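Local coordinates for protein ADP-ribosylglycohydrolase (Thermus thermophilus, PDB 2YZV) that belongs to the ADP-ribosylglycohydrolase family and has an all-helical fold that here holds two magnesium ions, at residues L16-G21 / Y259-G264; A182-L187 / A265-G270. All coordinates share one frame; numbering follows the deposited sequence.

Interaction 1: L16-G21 / Y259-G264; sequences LGLAVG and YGQLAG
Helix segments 16-21 and 259-264 run roughly antiparallel, their N-to-C directions 143° apart, and their axes come within 6.7 Å of each other, with Gly17 opposite Gly260 and the CA atoms of the two 4.2 Å apart. Two glycines make this approach possible: a beta carbon on either would point at the partner helix and collide with the carbonyl oxygen of the other. The backbones instead touch directly through a reciprocal pair of CA-H...O contacts. Gly260 CA lies 3.3 Å from Gly17 O, and Gly17 CA sits at a longer 3.6 Å from Gly260 O. Both oxygens also accept the helical N-H four residues on, from Gly21 and Gly264, so each carbonyl serves its own helix and the neighbour together. Such glycine-to-glycine crossings with CA-H...O contacts are a known way of packing helices closely.

Beside the crossing, Leu18 and Gln261 lie alongside each other and point the same way. The close backbones leave Leu18 CB 3.6 Å from Gln261 CG. Leu18 CG stands anti to its backbone N (chi1 -174°), which helps set Leu18 CD1 3.6 Å from Gln261 CD. The glutamine thus offers its methylene and the carbon of its amide to the leucine, while its polar atoms bond to other backbone. Gln261 OE1 accepts from Ala135 N, and Gln261 NE2 donates to Leu131 O and Ala257 O; three bonds hold this buried amide and fix its rotation. The contact joins helix 4-26 to helix 252-267 deep in the all-helical fold: helix 283-298 packs on Leu16 and Ala19, and helices 221-234 and 238-246 on Tyr259.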
loop_
_atom_site.group_PDB
_atom_site.type_symbol
_atom_site.label_atom_id
_atom_site.label_comp_id
_atom_site.label_asym_id
_atom_site.label_seq_id
_atom_site.Cartn_x
_atom_site.Cartn_y
_atom_site.Cartn_z
ATOM N N LEU A 16 1.398 -8.681 -4.865
ATOM C CA LEU A 16 0.645 -9.726 -4.180
ATOM C C LEU A 16 0.659 -9.514 -2.668
ATOM O O LEU A 16 -0.329 -9.787 -1.987
ATOM C CB LEU A 16 1.211 -11.111 -4.520
ATOM C CG LEU A 16 0.768 -11.780 -5.828
ATOM C CD1 LEU A 16 -0.690 -12.170 -5.717
ATOM C CD2 LEU A 16 0.987 -10.855 -7.014
ATOM N N GLY A 17 1.776 -9.015 -2.145
ATOM C CA GLY A 17 1.875 -8.767 -0.716
ATOM C C GLY A 17 0.837 -7.754 -0.263
ATOM O O GLY A 17 0.306 -7.843 0.848
ATOM N N LEU A 18 0.559 -6.781 -1.122
ATOM C CA LEU A 18 -0.437 -5.752 -0.824
ATOM C C LEU A 18 -1.787 -6.426 -0.570
ATOM O O LEU A 18 -2.428 -6.183 0.454
ATOM C CB LEU A 18 -0.543 -4.786 -2.010
ATOM C CG LEU A 18 -1.416 -3.531 -1.934
ATOM C CD1 LEU A 18 -1.115 -2.662 -3.142
ATOM C CD2 LEU A 18 -2.898 -3.885 -1.891
ATOM N N ALA A 19 -2.205 -7.279 -1.502
ATOM C CA ALA A 19 -3.483 -7.979 -1.396
ATOM C C ALA A 19 -3.521 -8.974 -0.240
ATOM O O ALA A 19 -4.548 -9.131 0.421
ATOM C CB ALA A 19 -3.795 -8.690 -2.711
ATOM N N VAL A 20 -2.410 -9.663 -0.011
ATOM C CA VAL A 20 -2.328 -10.617 1.085
ATOM C C VAL A 20 -2.539 -9.877 2.407
ATOM O O VAL A 20 -3.294 -10.328 3.266
ATOM C CB VAL A 20 -0.956 -11.334 1.089
ATOM C CG1 VAL A 20 -0.732 -12.051 2.409
ATOM C CG2 VAL A 20 -0.898 -12.336 -0.064
ATOM N N GLY A 21 -1.876 -8.732 2.556
ATOM C CA GLY A 21 -2.015 -7.948 3.773
ATOM C C GLY A 21 -3.417 -7.402 3.968
ATOM O O GLY A 21 -3.923 -7.363 5.083
ATOM N N TYR A 259 2.325 -2.779 4.798
ATOM C CA TYR A 259 3.417 -3.664 5.191
ATOM C C TYR A 259 3.670 -4.665 4.066
ATOM O O TYR A 259 4.814 -4.956 3.717
ATOM C CB TYR A 259 3.062 -4.440 6.465
ATOM C CG TYR A 259 4.021 -5.581 6.742
ATOM C CD1 TYR A 259 5.210 -5.368 7.437
ATOM C CD2 TYR A 259 3.775 -6.856 6.231
ATOM C CE1 TYR A 259 6.133 -6.392 7.608
ATOM C CE2 TYR A 259 4.691 -7.886 6.392
ATOM C CZ TYR A 259 5.870 -7.648 7.080
ATOM O OH TYR A 259 6.805 -8.653 7.203
ATOM N N GLY A 260 2.584 -5.193 3.509
ATOM C CA GLY A 260 2.686 -6.174 2.442
ATOM C C GLY A 260 3.460 -5.697 1.229
ATOM O O GLY A 260 4.225 -6.460 0.636
ATOM N N GLN A 261 3.253 -4.441 0.852
ATOM C CA GLN A 261 3.948 -3.864 -0.291
ATOM C C GLN A 261 5.444 -3.769 -0.031
ATOM O O GLN A 261 6.254 -4.174 -0.864
ATOM C CB GLN A 261 3.417 -2.465 -0.584
ATOM C CG GLN A 261 1.994 -2.436 -1.088
ATOM C CD GLN A 261 1.462 -1.031 -1.160
ATOM O OE1 GLN A 261 1.884 -0.232 -2.000
ATOM N NE2 GLN A 261 0.539 -0.711 -0.266
ATOM N N LEU A 262 5.803 -3.223 1.126
ATOM C CA LEU A 262 7.210 -3.053 1.477
ATOM C C LEU A 262 7.908 -4.378 1.706
ATOM O O LEU A 262 8.971 -4.625 1.139
ATOM C CB LEU A 262 7.345 -2.170 2.723
ATOM C CG LEU A 262 8.761 -1.934 3.265
ATOM C CD1 LEU A 262 9.650 -1.319 2.186
ATOM C CD2 LEU A 262 8.682 -1.021 4.480
ATOM N N ALA A 263 7.310 -5.226 2.535
ATOM C CA ALA A 263 7.892 -6.532 2.833
ATOM C C ALA A 263 7.870 -7.437 1.600
ATOM O O ALA A 263 8.754 -8.278 1.426
ATOM C CB ALA A 263 7.142 -7.184 3.992
ATOM N N GLY A 264 6.869 -7.261 0.740
ATOM C CA GLY A 264 6.792 -8.070 -0.468
ATOM C C GLY A 264 7.941 -7.740 -1.405
ATOM O O GLY A 264 8.550 -8.627 -2.010
#

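Interaction 2: A182-L187 / A265-G270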
loop_
_atom_site.group_PDB
_atom_site.type_symbol
_atom_site.label_atom_id
_atom_site.label_comp_id
_atom_site.label_asym_id
_atom_site.label_seq_id
_atom_site.Cartn_x
_atom_site.Cartn_y
_atom_site.Cartn_z
ATOM N N ALA A 182 17.873 -2.715 -1.740
ATOM C CA ALA A 182 18.414 -2.002 -0.589
ATOM C C ALA A 182 18.162 -2.807 0.686
ATOM O O ALA A 182 17.108 -3.424 0.846
ATOM C CB ALA A 182 17.772 -0.621 -0.474
ATOM N N PRO A 183 19.135 -2.814 1.609
ATOM C CA PRO A 183 18.997 -3.556 2.865
ATOM C C PRO A 183 18.016 -2.907 3.841
ATOM O O PRO A 183 17.768 -1.700 3.775
ATOM C CB PRO A 183 20.427 -3.588 3.399
ATOM C CG PRO A 183 20.964 -2.271 2.960
ATOM C CD PRO A 183 20.452 -2.159 1.527
ATOM N N LYS A 184 17.461 -3.721 4.734
ATOM C CA LYS A 184 16.496 -3.239 5.717
ATOM C C LYS A 184 17.002 -2.018 6.478
ATOM O O LYS A 184 16.254 -1.068 6.700
ATOM C CB LYS A 184 16.136 -4.355 6.708
ATOM C CG LYS A 184 15.133 -3.920 7.772
ATOM C CD LYS A 184 14.692 -5.072 8.674
ATOM C CE LYS A 184 13.815 -6.068 7.937
ATOM N NZ LYS A 184 13.232 -7.067 8.881
ATOM N N GLU A 185 18.273 -2.034 6.872
ATOM C CA GLU A 185 18.839 -0.914 7.613
ATOM C C GLU A 185 18.768 0.398 6.829
ATOM O O GLU A 185 18.480 1.450 7.395
ATOM C CB GLU A 185 20.295 -1.209 7.999
ATOM C CG GLU A 185 21.165 -1.630 6.827
ATOM C CD GLU A 185 21.277 -3.143 6.670
ATOM O OE1 GLU A 185 20.298 -3.868 6.964
ATOM O OE2 GLU A 185 22.352 -3.611 6.235
ATOM N N ALA A 186 19.030 0.333 5.528
ATOM C CA ALA A 186 18.989 1.523 4.683
ATOM C C ALA A 186 17.556 2.029 4.542
ATOM O O ALA A 186 17.306 3.236 4.581
ATOM C CB ALA A 186 19.569 1.206 3.308
ATOM N N LEU A 187 16.621 1.100 4.375
ATOM C CA LEU A 187 15.212 1.461 4.235
ATOM C C LEU A 187 14.711 2.175 5.484
ATOM O O LEU A 187 14.082 3.232 5.397
ATOM C CB LEU A 187 14.376 0.204 3.971
ATOM C CG LEU A 187 14.721 -0.481 2.642
ATOM C CD1 LEU A 187 14.077 -1.859 2.568
ATOM C CD2 LEU A 187 14.258 0.403 1.480
ATOM N N ALA A 265 8.242 -6.452 -1.532
ATOM C CA ALA A 265 9.339 -6.015 -2.393
ATOM C C ALA A 265 10.684 -6.425 -1.797
ATOM O O ALA A 265 11.629 -6.754 -2.523
ATOM C CB ALA A 265 9.296 -4.498 -2.563
ATOM N N TYR A 266 10.764 -6.405 -0.471
ATOM C CA TYR A 266 11.994 -6.746 0.235
ATOM C C TYR A 266 12.303 -8.243 0.270
ATOM O O TYR A 266 13.419 -8.660 -0.063
ATOM C CB TYR A 266 11.932 -6.215 1.670
ATOM C CG TYR A 266 13.197 -6.453 2.458
ATOM C CD1 TYR A 266 14.351 -5.720 2.188
ATOM C CD2 TYR A 266 13.247 -7.422 3.457
ATOM C CE1 TYR A 266 15.529 -5.947 2.894
ATOM C CE2 TYR A 266 14.423 -7.658 4.172
ATOM C CZ TYR A 266 15.558 -6.915 3.882
ATOM O OH TYR A 266 16.724 -7.144 4.575
ATOM N N TYR A 267 11.320 -9.045 0.674
ATOM C CA TYR A 267 11.495 -10.496 0.783
ATOM C C TYR A 267 11.195 -11.262 -0.503
ATOM O O TYR A 267 11.717 -12.364 -0.712
ATOM C CB TYR A 267 10.608 -11.049 1.901
ATOM C CG TYR A 267 10.931 -10.545 3.290
ATOM C CD1 TYR A 267 12.130 -10.887 3.921
ATOM C CD2 TYR A 267 10.016 -9.765 3.995
ATOM C CE1 TYR A 267 12.402 -10.470 5.223
ATOM C CE2 TYR A 267 10.277 -9.343 5.294
ATOM C CZ TYR A 267 11.468 -9.700 5.904
ATOM O OH TYR A 267 11.706 -9.308 7.200
ATOM N N GLY A 268 10.343 -10.696 -1.351
ATOM C CA GLY A 268 9.997 -11.344 -2.605
ATOM C C GLY A 268 8.820 -12.300 -2.506
ATOM O O GLY A 268 8.504 -12.806 -1.431
ATOM N N LEU A 269 8.176 -12.552 -3.643
ATOM C CA LEU A 269 7.019 -13.441 -3.709
ATOM C C LEU A 269 7.290 -14.825 -3.122
ATOM O O LEU A 269 6.441 -15.390 -2.433
ATOM C CB LEU A 269 6.559 -13.600 -5.163
ATOM C CG LEU A 269 5.275 -14.411 -5.358
ATOM C CD1 LEU A 269 4.083 -13.621 -4.827
ATOM C CD2 LEU A 269 5.083 -14.728 -6.829
ATOM N N GLY A 270 8.472 -15.365 -3.400
ATOM C CA GLY A 270 8.813 -16.686 -2.902
ATOM C C GLY A 270 8.835 -16.817 -1.391
ATOM O O GLY A 270 8.730 -17.928 -0.865
HETATM O O HOH W 1 14.332 -9.341 8.165
#
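Tyr266 reaches across to the start of helix 184-189, where its ring overlaps the backbone of Ala182 to Lys184 and the first methylene of Lys184. With CG anti to the backbone N (chi1 -177°), the ring points at segment 182-187. Ala182 O meets it at the edge, near the ring plane, 3.6 Å from Tyr266 CE1. Lys184 N approaches obliquely at 3.5 Å from the same Tyr266 CE1, and Lys184 CB is 3.6 Å from Tyr266 OH. Further along the ring, Leu187 CD1 touches Tyr266 CD1 at 3.9 Å, an apolar contact from the first turn of the helix whose N-cap position is held by Pro183.

Lys184 crosses Tyr266 at about a right angle. Its chain leaves the backbone extended and bends at chi3 (-70°), which turns the ammonium toward Tyr267. A water bridges the two tips: it accepts from Lys184 NZ at 2.6 Å and is hydrogen-bonded to Tyr267 OH at 2.8 Å. Lys184 NZ also donates to Phe232 O and makes a cation-pi contact with the Phe232 ring, so helix 221-234 supplies two of its partners. Tyr266 CD2 lies over the centre of one face of the Tyr267 ring, 3.5 Å above its plane.

Gly268, with positive phi (88°), ends helix 252-267. At the surface of the fold, the contact couples the C-terminal end of that helix to the start of helix 184-189, with Phe232 packing edge-to-face on Tyr266 and helix 162-179 against Ala182 and Leu187.

How the interactions relate
Helix 252-267 carries both contacts: its middle crosses helix 4-26 in interaction 1, and its last turn reaches segment 182-187 in interaction 2, the centres lying about 12 Å apart. They touch twice, through Leu16 CB and Leu269 CD1 at 3.8 Å and through Tyr259 OH and Tyr267 CE2 at 4.0 Å. Interaction 1 is buried, about 7 Å from the chain centre, whereas interaction 2 lies at the surface, about 15 Å out. The side chain of Leu18 is about 9 Å from a magnesium ion, and Asp253 and Thr254, early in the same helix, are magnesium ligands. One helix thus runs from the metal site, through a close glycine crossing, to a tyrosine-lined surface contact.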